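Local coordinates for protein adenosine kinase (Sinorhizobium meliloti, PDB 3UBO) that probably transfers phosphate from ATP to a sugar or nucleoside hydroxyl, as a kinase of the pfkB family that binds adenosine and ADP, at residues 156-159 with 160-163; 196-199 with 200-203; 217-220 with 221-224; 228-231 with 232-236; 254-258 with 259-263. All coordinates share one frame; numbering follows the deposited sequence.

Contact 1 (156-159 with 160-163); sequences YFEG and YLWD. With ADN (adenosine), chain C.
E158 and Y160 both turn their side chains back beside their own backbone N (chi1 -56° and -85°), and this sends the carboxylate and the phenol ring to the same adenosine. The site belongs to the pfkB (ribokinase-like) alpha/beta fold, with its substrate at the C-terminal ends of the sheet strands; here strand 152-158 leaves the central parallel sheet through a short 3-10 turn. The Y160 ring lays one face toward the purine, with C6 of adenosine 3.4 Å above the ring plane and offset toward its rim. A flat aromatic residue suits a flat base. E158 is bent at chi2, and its OE1 comes within 3.3 Å of C2 of adenosine. Its buried carboxylate is satisfied by backbone N-H groups, OE1 by that of A63 and OE2 by that of N13. On the other side of the strand F157 and W162 meet rim to rim, CE2 of F157 3.5 Å from CH2 of W162. L161 crosses the E158 side chain at about a right angle, its CG 3.7 Å from OE2 of E158. G159 offers no side chain where F202 packs against its CA, and its O accepts a nearly straight bond (174°) from N of W162 at 2.8 Å.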
# COMPACT_ATOMS: atom_id res chain seq x y z
N TYR A 156 -8.66 -7.43 24.12
CA TYR A 156 -7.23 -7.60 23.90
C TYR A 156 -6.57 -6.26 23.61
O TYR A 156 -7.16 -5.41 22.91
CB TYR A 156 -7.08 -8.52 22.75
CG TYR A 156 -5.70 -8.74 22.19
CD1 TYR A 156 -4.83 -9.67 22.76
CD2 TYR A 156 -5.27 -8.06 21.05
CE1 TYR A 156 -3.58 -9.92 22.23
CE2 TYR A 156 -4.00 -8.33 20.49
CZ TYR A 156 -3.15 -9.26 21.08
OH TYR A 156 -1.89 -9.54 20.53
N PHE A 157 -5.36 -6.08 24.17
CA PHE A 157 -4.68 -4.77 24.17
C PHE A 157 -3.16 -4.94 24.19
O PHE A 157 -2.65 -5.93 24.72
CB PHE A 157 -5.10 -3.92 25.40
CG PHE A 157 -4.52 -4.43 26.73
CD1 PHE A 157 -5.22 -5.35 27.52
CD2 PHE A 157 -3.25 -4.02 27.16
CE1 PHE A 157 -4.67 -5.84 28.70
CE2 PHE A 157 -2.69 -4.50 28.34
CZ PHE A 157 -3.41 -5.42 29.11
N GLU A 158 -2.46 -3.93 23.65
CA GLU A 158 -0.98 -3.99 23.51
C GLU A 158 -0.24 -3.63 24.79
O GLU A 158 -0.69 -2.72 25.51
CB GLU A 158 -0.44 -3.06 22.35
CG GLU A 158 -1.01 -3.25 20.91
CD GLU A 158 -1.31 -1.88 20.26
OE1 GLU A 158 -1.63 -1.89 19.02
OE2 GLU A 158 -1.25 -0.80 20.99
N GLY A 159 0.86 -4.32 25.09
CA GLY A 159 1.88 -3.78 25.98
C GLY A 159 2.34 -2.40 25.48
O GLY A 159 2.64 -1.47 26.26
N TYR A 160 2.35 -2.26 24.15
CA TYR A 160 2.80 -1.04 23.47
C TYR A 160 2.15 0.24 24.00
O TYR A 160 2.56 1.34 23.62
CB TYR A 160 2.50 -1.10 21.95
CG TYR A 160 3.53 -1.80 21.10
CD1 TYR A 160 3.15 -2.51 19.95
CD2 TYR A 160 4.87 -1.79 21.44
CE1 TYR A 160 4.06 -3.20 19.19
CE2 TYR A 160 5.79 -2.47 20.67
CZ TYR A 160 5.38 -3.18 19.53
OH TYR A 160 6.29 -3.84 18.74
N LEU A 161 1.10 0.05 24.80
CA LEU A 161 0.16 1.08 25.25
C LEU A 161 0.67 1.66 26.54
O LEU A 161 0.17 2.66 27.02
CB LEU A 161 -1.21 0.48 25.52
CG LEU A 161 -2.20 0.43 24.36
CD1 LEU A 161 -3.59 0.09 24.89
CD2 LEU A 161 -2.25 1.72 23.55
N TRP A 162 1.65 1.00 27.12
CA TRP A 162 2.30 1.61 28.26
C TRP A 162 3.03 2.92 27.92
O TRP A 162 3.00 3.85 28.74
CB TRP A 162 3.09 0.58 29.10
CG TRP A 162 2.13 0.05 30.11
CD1 TRP A 162 2.24 0.10 31.48
CD2 TRP A 162 0.80 -0.47 29.83
NE1 TRP A 162 1.08 -0.39 32.07
CE2 TRP A 162 0.18 -0.75 31.09
CE3 TRP A 162 0.07 -0.73 28.64
CZ2 TRP A 162 -1.13 -1.28 31.20
CZ3 TRP A 162 -1.24 -1.25 28.74
CH2 TRP A 162 -1.82 -1.53 30.03
N ASP A 163 3.57 3.02 26.70
CA ASP A 163 4.38 4.16 26.26
C ASP A 163 3.64 5.48 26.35
O ASP A 163 4.16 6.43 26.96
CB ASP A 163 4.97 3.95 24.85
CG ASP A 163 6.13 2.97 24.85
OD1 ASP A 163 6.94 3.05 25.80
OD2 ASP A 163 6.20 2.09 23.94
O5' ADN C . 3.82 -6.05 14.79
C5' ADN C . 3.20 -5.55 13.55
C4' ADN C . 2.67 -4.08 13.64
O4' ADN C . 3.26 -3.32 14.70
C3' ADN C . 2.56 -3.00 12.44
O3' ADN C . 1.61 -3.04 11.40
C2' ADN C . 2.60 -1.64 13.20
O2' ADN C . 1.56 -0.70 12.86
C1' ADN C . 2.63 -2.10 14.60
N9 ADN C . 3.38 -1.14 15.48
C8 ADN C . 4.70 -0.61 15.39
N7 ADN C . 4.99 0.15 16.55
C5 ADN C . 3.84 0.08 17.36
C6 ADN C . 3.52 0.65 18.62
N6 ADN C . 4.46 1.45 19.36
N1 ADN C . 2.22 0.37 19.18
C2 ADN C . 1.29 -0.46 18.47
N3 ADN C . 1.57 -1.05 17.22
C4 ADN C . 2.84 -0.74 16.68

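Contact 2 (196-199 with 200-203); sequences HRYR and SEFL
The F202 ring receives CB of Y198 over one face, and the Y198 ring has E201 at its edge. CB of Y198 lies 4.0 Å from the centroid of the F202 ring and only 17° off its normal, which makes this a CH-pi contact. The two rings themselves are nearly parallel, 28° apart, but displaced, with little overlap. Over one face of the Y198 ring runs the aliphatic part of R197, with CG 3.5 Å above the plane. At the edge, in the ring plane, is the carboxylate carbon of E201, where OE1 stands 3.9 Å from CD1 of Y198; the electropositive ring hydrogens are a fitting neighbour for an acid. The carboxylate is turned steeply, 74° from the ring plane. It is bent back by chi2 of E201; OE1 takes a weak hydrogen bond from OG of S200, and OE2 has a long, weak ion pair with K168.

Y198 breaks the helical run after 192-197 and stands at the N-cap of the next helix. Its hydroxyl is hydrogen-bonded to OD1 of D163, and its carbonyl accepts from N of F202 at 3.1 Å. N of L203 donates to O of R199 at 3.2 Å. F202 is the buried member, an apolar side chain turned inward. S200 and R199 are exposed, though the R199 chain lies along the end of helix 218-224. The junction of helices 192-197 and 199-207 packs on W162, beyond strand 152-158, with Y198 and F202 edge-to-face to it, while L203 packs against L224 of helix 218-224.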
# COMPACT_ATOMS: atom_id res chain seq x y z
N HIS A 196 11.37 -5.04 28.65
CA HIS A 196 12.23 -4.40 29.66
C HIS A 196 11.68 -3.10 30.26
O HIS A 196 11.71 -2.91 31.48
CB HIS A 196 13.62 -4.12 29.12
CG HIS A 196 14.32 -5.34 28.64
ND1 HIS A 196 14.11 -5.89 27.39
CD2 HIS A 196 15.26 -6.12 29.24
CE1 HIS A 196 14.88 -6.95 27.23
NE2 HIS A 196 15.59 -7.12 28.34
N ARG A 197 11.15 -2.21 29.42
CA ARG A 197 10.67 -0.86 29.82
C ARG A 197 9.43 -0.91 30.77
O ARG A 197 9.02 0.09 31.36
CB ARG A 197 10.41 -0.07 28.51
CG ARG A 197 9.81 1.39 28.45
CD ARG A 197 10.05 2.10 26.98
NE ARG A 197 9.21 1.59 25.86
CZ ARG A 197 9.58 0.67 24.95
NH1 ARG A 197 10.81 0.12 24.92
NH2 ARG A 197 8.69 0.28 24.03
N TYR A 198 8.82 -2.09 30.87
CA TYR A 198 7.65 -2.31 31.71
C TYR A 198 7.57 -3.74 32.23
O TYR A 198 6.46 -4.25 32.36
CB TYR A 198 6.33 -2.01 30.97
CG TYR A 198 6.26 -0.65 30.31
CD1 TYR A 198 6.02 0.51 31.05
CD2 TYR A 198 6.44 -0.52 28.95
CE1 TYR A 198 5.95 1.78 30.43
CE2 TYR A 198 6.40 0.72 28.33
CZ TYR A 198 6.15 1.87 29.07
OH TYR A 198 6.09 3.07 28.43
N ARG A 199 8.71 -4.38 32.54
CA ARG A 199 8.72 -5.75 33.14
C ARG A 199 7.65 -5.85 34.24
O ARG A 199 6.82 -6.77 34.28
CB ARG A 199 10.10 -6.09 33.73
CG ARG A 199 10.54 -7.53 33.56
CD ARG A 199 12.09 -7.66 33.21
NE ARG A 199 12.94 -8.15 34.32
CZ ARG A 199 14.26 -8.41 34.24
NH1 ARG A 199 14.91 -8.22 33.08
NH2 ARG A 199 14.94 -8.85 35.32
N SER A 200 7.69 -4.86 35.12
CA SER A 200 7.00 -4.95 36.38
C SER A 200 5.55 -4.60 36.16
O SER A 200 4.70 -5.39 36.53
CB SER A 200 7.64 -4.00 37.36
OG SER A 200 7.51 -2.69 36.86
N GLU A 201 5.26 -3.45 35.54
CA GLU A 201 3.86 -3.08 35.24
C GLU A 201 3.09 -4.23 34.61
O GLU A 201 1.91 -4.42 34.90
CB GLU A 201 3.73 -1.84 34.33
CG GLU A 201 3.90 -0.49 35.03
CD GLU A 201 5.30 0.08 34.85
OE1 GLU A 201 6.26 -0.72 34.70
OE2 GLU A 201 5.43 1.34 34.85
N PHE A 202 3.79 -4.98 33.76
CA PHE A 202 3.23 -6.08 32.99
C PHE A 202 2.86 -7.26 33.93
O PHE A 202 1.68 -7.60 34.03
CB PHE A 202 4.19 -6.49 31.82
CG PHE A 202 4.08 -5.60 30.56
CD1 PHE A 202 3.32 -4.41 30.56
CD2 PHE A 202 4.78 -5.93 29.38
CE1 PHE A 202 3.24 -3.62 29.37
CE2 PHE A 202 4.71 -5.15 28.20
CZ PHE A 202 3.96 -4.02 28.17
N LEU A 203 3.85 -7.84 34.63
CA LEU A 203 3.65 -8.89 35.68
C LEU A 203 2.47 -8.68 36.68
O LEU A 203 1.55 -9.49 36.81
CB LEU A 203 4.95 -9.09 36.47
CG LEU A 203 6.10 -9.73 35.70
CD1 LEU A 203 7.34 -9.73 36.51
CD2 LEU A 203 5.74 -11.17 35.38

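Contact 3 (217-220 with 221-224); sequences NRQE and ALAL. With ADP (adenosine-5'-diphosphate), chain D.
N217 and A221 open the helix with a sound backbone bond, N of A221 to O of N217 at 3.0 Å, and the next residue repeats it from N of L222 to O of R218 at 2.9 Å. The closely packed side is made by E220, A221 and L224, all buried. A221 keeps its small side chain within this layer, and its O lies next to CB of A233 in helix 230-240, while A223 and L224 rest against V195 of helix 192-197. Two side chains tie down the first turn. OD1 of N217 accepts from N of E220 at 3.1 Å, nearly along its C=O axis, while OE1 of E220 takes the N-H of N217 at 2.9 Å, the donor standing above the carboxylate plane. The reciprocal pair is a capping box, placed where strand 213-217 of the parallel sheet passes into helix 218-224. Asparagine suits the place because its amide has two ends: with chi1 at 60° the carbonyl end caps the helix and ND2 reaches a beta-phosphate oxygen of ADP, O1B, through a weak bond of 2.8 Å. The side of R218, Q219 and L222 is looser. Here R218 is extended, with its CG 4.1 Å from CD1 of L222, and its guanidinium goes on to a cation-pi contact with F230. The Q219 chain, bent at chi2, crosses L222 obliquely, with its OE1 3.7 Å from that same CD1 of L222.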
# COMPACT_ATOMS: atom_id res chain seq x y z
N ASN A 217 6.22 -13.54 21.84
CA ASN A 217 7.12 -14.38 21.04
C ASN A 217 8.19 -14.86 22.01
O ASN A 217 8.19 -14.47 23.17
CB ASN A 217 7.64 -13.66 19.77
CG ASN A 217 8.43 -12.38 20.08
OD1 ASN A 217 9.18 -12.33 21.06
ND2 ASN A 217 8.27 -11.37 19.24
N ARG A 218 9.09 -15.71 21.56
CA ARG A 218 10.06 -16.30 22.44
C ARG A 218 10.95 -15.26 23.12
O ARG A 218 11.07 -15.27 24.33
CB ARG A 218 10.86 -17.31 21.68
CG ARG A 218 12.02 -17.84 22.40
CD ARG A 218 12.84 -18.67 21.41
NE ARG A 218 13.71 -19.61 22.08
CZ ARG A 218 13.49 -20.93 22.11
NH1 ARG A 218 12.42 -21.45 21.48
NH2 ARG A 218 14.35 -21.73 22.75
N GLN A 219 11.57 -14.35 22.39
CA GLN A 219 12.44 -13.35 23.04
C GLN A 219 11.72 -12.58 24.16
O GLN A 219 12.25 -12.39 25.26
CB GLN A 219 13.07 -12.39 22.02
CG GLN A 219 14.26 -13.00 21.27
CD GLN A 219 15.16 -13.89 22.17
OE1 GLN A 219 15.44 -13.57 23.34
NE2 GLN A 219 15.60 -15.01 21.61
N GLU A 220 10.50 -12.16 23.86
CA GLU A 220 9.64 -11.44 24.80
C GLU A 220 9.40 -12.23 26.09
O GLU A 220 9.55 -11.71 27.22
CB GLU A 220 8.33 -11.07 24.14
CG GLU A 220 8.46 -9.90 23.19
CD GLU A 220 7.50 -9.94 21.98
OE1 GLU A 220 6.42 -10.62 22.01
OE2 GLU A 220 7.86 -9.30 20.95
N ALA A 221 9.05 -13.50 25.93
CA ALA A 221 8.96 -14.39 27.08
C ALA A 221 10.28 -14.63 27.84
O ALA A 221 10.29 -14.57 29.07
CB ALA A 221 8.31 -15.68 26.70
N LEU A 222 11.39 -14.85 27.15
CA LEU A 222 12.68 -15.01 27.84
C LEU A 222 13.04 -13.80 28.69
O LEU A 222 13.84 -13.92 29.61
CB LEU A 222 13.82 -15.25 26.85
CG LEU A 222 13.76 -16.58 26.10
CD1 LEU A 222 14.92 -16.77 25.11
CD2 LEU A 222 13.69 -17.72 27.08
N ALA A 223 12.44 -12.65 28.38
CA ALA A 223 12.94 -11.37 28.82
C ALA A 223 12.05 -10.83 29.88
O ALA A 223 12.40 -9.92 30.61
CB ALA A 223 12.96 -10.39 27.67
N LEU A 224 10.85 -11.38 29.91
CA LEU A 224 9.87 -11.06 30.92
C LEU A 224 10.27 -11.67 32.26
O LEU A 224 9.94 -11.12 33.29
CB LEU A 224 8.51 -11.55 30.47
CG LEU A 224 7.32 -11.57 31.42
CD1 LEU A 224 6.85 -10.13 31.74
CD2 LEU A 224 6.19 -12.42 30.84
PB ADP D . 6.85 -12.08 16.02
O1B ADP D . 8.17 -11.15 16.42
O2B ADP D . 5.54 -12.00 17.06
O3B ADP D . 6.37 -11.75 14.65
PA ADP D . 7.49 -15.08 15.62
O1A ADP D . 9.06 -15.38 15.22
O2A ADP D . 7.08 -15.95 16.72
O3A ADP D . 7.73 -13.49 16.14
O5' ADP D . 6.36 -15.30 14.39
C5' ADP D . 4.97 -15.14 14.66
C4' ADP D . 4.09 -16.17 13.90
O4' ADP D . 3.98 -16.05 12.40
C3' ADP D . 4.48 -17.74 14.04
O3' ADP D . 4.27 -18.41 15.26
C2' ADP D . 4.08 -18.38 12.71
O2' ADP D . 2.79 -18.99 12.54
C1' ADP D . 4.46 -17.26 11.79
N9 ADP D . 5.91 -17.25 11.41
C8 ADP D . 6.92 -16.44 11.89
N7 ADP D . 8.17 -16.78 11.22
C5 ADP D . 7.90 -17.85 10.32
C6 ADP D . 8.75 -18.58 9.36
N6 ADP D . 10.17 -18.22 9.21
N1 ADP D . 8.20 -19.55 8.58
C2 ADP D . 6.83 -19.86 8.67
N3 ADP D . 5.99 -19.17 9.60
C4 ADP D . 6.53 -18.16 10.40

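Contact 4 (228-231 with 232-236); sequences EDFD and RALEL
N of A233 bonds back to O of D229 at 3.2 Å. N of L234 does the same to O of F230, and N of E235 to O of D231, three successive i to i+4 bonds that wind the first turns of helix 230-240. D229 is the N-cap, its backbone not yet helical. Its CG is anti to the backbone N (chi1 179°), which swings the carboxylate toward the N-H groups at the helix start. OD1 there accepts two weak bonds, from N of D231 and from N of R232, the second long at 3.4 Å but straight at 172°. The same carboxylate lies against CB of R232, which runs across it at about a right angle and carries its guanidinium well away. F230, partly exposed, covers the buried L234, whose CG stands over one ring face, 4.3 Å above the plane of F230 and offset toward the rim; R218 is the cation-pi partner of this ring. A233 is small where the helix faces helix 218-224. Aspartate is a common N-cap because it accepts N-H groups that the first turn cannot otherwise pair, and the negative charges of D229 and D231 would probably be favoured by the positive end of the helix dipole.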
# COMPACT_ATOMS: atom_id res chain seq x y z
N GLU A 228 17.72 -16.85 29.98
CA GLU A 228 17.98 -17.56 28.75
C GLU A 228 17.36 -18.98 28.79
O GLU A 228 17.29 -19.63 27.75
CB GLU A 228 19.49 -17.56 28.44
N ASP A 229 16.90 -19.46 29.96
CA ASP A 229 16.23 -20.79 30.02
C ASP A 229 14.75 -20.74 29.63
O ASP A 229 13.90 -20.32 30.43
CB ASP A 229 16.34 -21.48 31.40
CG ASP A 229 15.60 -22.86 31.44
OD1 ASP A 229 15.15 -23.39 30.39
OD2 ASP A 229 15.48 -23.42 32.55
N PHE A 230 14.44 -21.21 28.42
CA PHE A 230 13.08 -21.11 27.88
C PHE A 230 12.03 -22.00 28.63
O PHE A 230 10.87 -21.61 28.82
CB PHE A 230 13.09 -21.36 26.35
CG PHE A 230 11.76 -21.10 25.68
CD1 PHE A 230 11.11 -19.89 25.82
CD2 PHE A 230 11.15 -22.09 24.92
CE1 PHE A 230 9.87 -19.66 25.22
CE2 PHE A 230 9.91 -21.86 24.33
CZ PHE A 230 9.28 -20.65 24.47
N ASP A 231 12.44 -23.21 29.03
CA ASP A 231 11.53 -24.08 29.77
C ASP A 231 11.12 -23.43 31.08
O ASP A 231 9.94 -23.40 31.42
CB ASP A 231 12.16 -25.46 29.98
CG ASP A 231 12.07 -26.31 28.74
OD1 ASP A 231 11.14 -26.03 27.94
OD2 ASP A 231 12.92 -27.24 28.56
N ARG A 232 12.12 -22.91 31.79
CA ARG A 232 11.92 -22.24 33.07
C ARG A 232 10.92 -21.12 32.91
O ARG A 232 10.07 -20.89 33.79
CB ARG A 232 13.22 -21.62 33.57
CG ARG A 232 13.02 -20.68 34.80
CD ARG A 232 13.33 -21.42 36.12
NE ARG A 232 12.75 -20.83 37.33
CZ ARG A 232 13.13 -21.14 38.58
NH1 ARG A 232 14.13 -22.02 38.78
NH2 ARG A 232 12.53 -20.55 39.62
N ALA A 233 11.06 -20.40 31.80
CA ALA A 233 10.22 -19.24 31.53
C ALA A 233 8.78 -19.67 31.27
O ALA A 233 7.82 -18.98 31.67
CB ALA A 233 10.76 -18.44 30.37
N LEU A 234 8.63 -20.84 30.63
CA LEU A 234 7.30 -21.41 30.37
C LEU A 234 6.54 -21.70 31.67
O LEU A 234 5.33 -21.52 31.72
CB LEU A 234 7.39 -22.65 29.45
CG LEU A 234 7.47 -22.35 27.94
CD1 LEU A 234 7.49 -23.58 27.09
CD2 LEU A 234 6.28 -21.57 27.53
N GLU A 235 7.25 -22.11 32.73
CA GLU A 235 6.63 -22.36 34.03
C GLU A 235 6.14 -21.06 34.62
O GLU A 235 4.98 -20.94 34.98
CB GLU A 235 7.59 -23.02 35.01
CG GLU A 235 7.97 -24.42 34.63
CD GLU A 235 9.07 -24.98 35.54
OE1 GLU A 235 9.57 -24.18 36.41
OE2 GLU A 235 9.41 -26.20 35.37
N LEU A 236 7.03 -20.09 34.72
CA LEU A 236 6.66 -18.85 35.37
C LEU A 236 5.43 -18.20 34.72
O LEU A 236 4.53 -17.66 35.41
CB LEU A 236 7.87 -17.93 35.36
CG LEU A 236 9.11 -18.69 35.85
CD1 LEU A 236 10.39 -17.91 35.58
CD2 LEU A 236 8.97 -18.96 37.34

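Contact 5 (254-258 with 259-263); sequences VVVRG and AERVR
R257 and E260 face each other across a tight turn, where N of E260 donates to O of R257 at 2.9 Å. The return bond, from N of R257 to O of E260, is 3.1 Å and straighter, 164° at the hydrogen, so the two residues make an antiparallel hydrogen-bonded pair. Their side chains leave the same face of the sheet and run side by side. R257 bends at chi2 and chi3 while E260 stays extended, and the guanidinium meets the carboxylate at its edge, in plane. At 3.4 Å from NE of R257 to OE2 of E260 this salt bridge is long and its hydrogen bond weak, and both side chains are exposed.

Between them G258 and A259 complete a type II' turn, which makes the whole a beta hairpin with a two-residue loop. The first loop position needs positive phi (55° here), a conformation glycine adopts easily, and A259 adds a small side chain at the tip. Farther from the turn the bonding is looser. N of V255 reaches O of V262 at 3.0 Å, whereas the reciprocal bond is weak. A CA-H...O contact from CA of R261 to O of V255, 3.4 Å, adds a further link. V254 and V256 are also backbone-bonded to V246 and A244, at the outermost strand of the parallel sheet. V255 and V262 share the face of R257 and E260, and these branched apolar residues pack with L296 of helix 296-311. On the reverse face V254 lies alongside R263, its CG2 close to CG and NE of the arginine, while V256 turns to L234 of helix 230-240.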
# COMPACT_ATOMS: atom_id res chain seq x y z
N VAL A 254 3.81 -22.62 20.93
CA VAL A 254 3.65 -23.46 22.12
C VAL A 254 2.74 -22.82 23.16
O VAL A 254 3.19 -22.00 23.95
CB VAL A 254 4.98 -23.84 22.79
CG1 VAL A 254 5.82 -22.62 23.07
CG2 VAL A 254 4.72 -24.65 24.05
N VAL A 255 1.46 -23.19 23.16
CA VAL A 255 0.53 -22.70 24.18
C VAL A 255 0.72 -23.37 25.56
O VAL A 255 1.07 -24.49 25.66
CB VAL A 255 -0.91 -22.80 23.67
CG1 VAL A 255 -1.92 -22.19 24.68
CG2 VAL A 255 -1.03 -22.08 22.35
N VAL A 256 0.49 -22.64 26.63
CA VAL A 256 0.80 -23.13 27.98
C VAL A 256 -0.39 -22.88 28.95
O VAL A 256 -0.98 -21.79 28.96
CB VAL A 256 2.13 -22.49 28.48
CG1 VAL A 256 2.13 -22.31 29.94
CG2 VAL A 256 3.33 -23.32 28.01
N ARG A 257 -0.77 -23.95 29.69
CA ARG A 257 -1.88 -24.01 30.69
C ARG A 257 -1.50 -24.99 31.81
O ARG A 257 -1.62 -26.23 31.63
CB ARG A 257 -3.19 -24.45 30.05
CG ARG A 257 -4.35 -24.13 30.88
CD ARG A 257 -5.54 -23.79 30.03
NE ARG A 257 -6.02 -24.95 29.26
CZ ARG A 257 -7.15 -24.95 28.54
NH1 ARG A 257 -7.92 -23.84 28.46
NH2 ARG A 257 -7.51 -26.06 27.88
N GLY A 258 -1.02 -24.43 32.92
CA GLY A 258 -0.32 -25.19 33.95
C GLY A 258 0.90 -25.99 33.47
O GLY A 258 2.00 -25.43 33.28
N ALA A 259 0.69 -27.30 33.28
CA ALA A 259 1.76 -28.25 32.87
C ALA A 259 1.40 -28.86 31.52
O ALA A 259 2.15 -29.69 30.95
CB ALA A 259 1.96 -29.36 33.93
N GLU A 260 0.23 -28.43 31.04
CA GLU A 260 -0.27 -28.76 29.70
C GLU A 260 0.45 -27.89 28.65
O GLU A 260 0.47 -26.68 28.82
CB GLU A 260 -1.77 -28.48 29.64
CG GLU A 260 -2.36 -29.02 28.34
CD GLU A 260 -3.85 -28.71 28.17
OE1 GLU A 260 -4.40 -29.21 27.13
OE2 GLU A 260 -4.41 -27.97 29.07
N ARG A 261 1.03 -28.46 27.60
CA ARG A 261 1.79 -27.65 26.65
C ARG A 261 1.47 -28.09 25.24
O ARG A 261 2.12 -29.05 24.73
CB ARG A 261 3.30 -27.78 26.84
CG ARG A 261 3.82 -27.63 28.26
CD ARG A 261 5.20 -26.96 28.23
NE ARG A 261 5.60 -26.29 29.48
CZ ARG A 261 4.81 -25.56 30.28
NH1 ARG A 261 3.53 -25.33 29.99
NH2 ARG A 261 5.33 -25.05 31.38
N VAL A 262 0.49 -27.42 24.62
CA VAL A 262 0.12 -27.69 23.22
C VAL A 262 1.13 -27.09 22.21
O VAL A 262 1.06 -25.89 21.92
CB VAL A 262 -1.29 -27.16 22.87
CG1 VAL A 262 -1.74 -27.59 21.44
CG2 VAL A 262 -2.29 -27.61 23.91
N ARG A 263 2.04 -27.93 21.67
CA ARG A 263 2.96 -27.52 20.58
C ARG A 263 2.41 -27.80 19.18
O ARG A 263 2.49 -28.92 18.76
CB ARG A 263 4.31 -28.22 20.75
CG ARG A 263 4.68 -28.18 22.17
CD ARG A 263 6.05 -28.65 22.41
NE ARG A 263 6.54 -28.03 23.63
CZ ARG A 263 7.68 -28.34 24.25
NH1 ARG A 263 8.48 -29.32 23.76
NH2 ARG A 263 8.03 -27.66 25.36

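The five contacts follow one another along the chain in numerical order. Contacts 1 and 3 both lie at C-terminal ends of strands in the central parallel sheet, 152-158 and 213-217, about 16 Å apart between centres; contact 1 faces adenosine and contact 3 faces ADP, so the two bound groups are served from the same kind of strand end. Contact 2, about 11 Å from contact 1 and 12 Å from contact 3, touches both. Contacts 3 and 4 sit on consecutive helices, 218-224 and 230-240, about 9 Å apart. The hairpin of contact 5 packs on helix 230-240, so a chain of touching neighbours runs from the adenosine site outward to the hairpin.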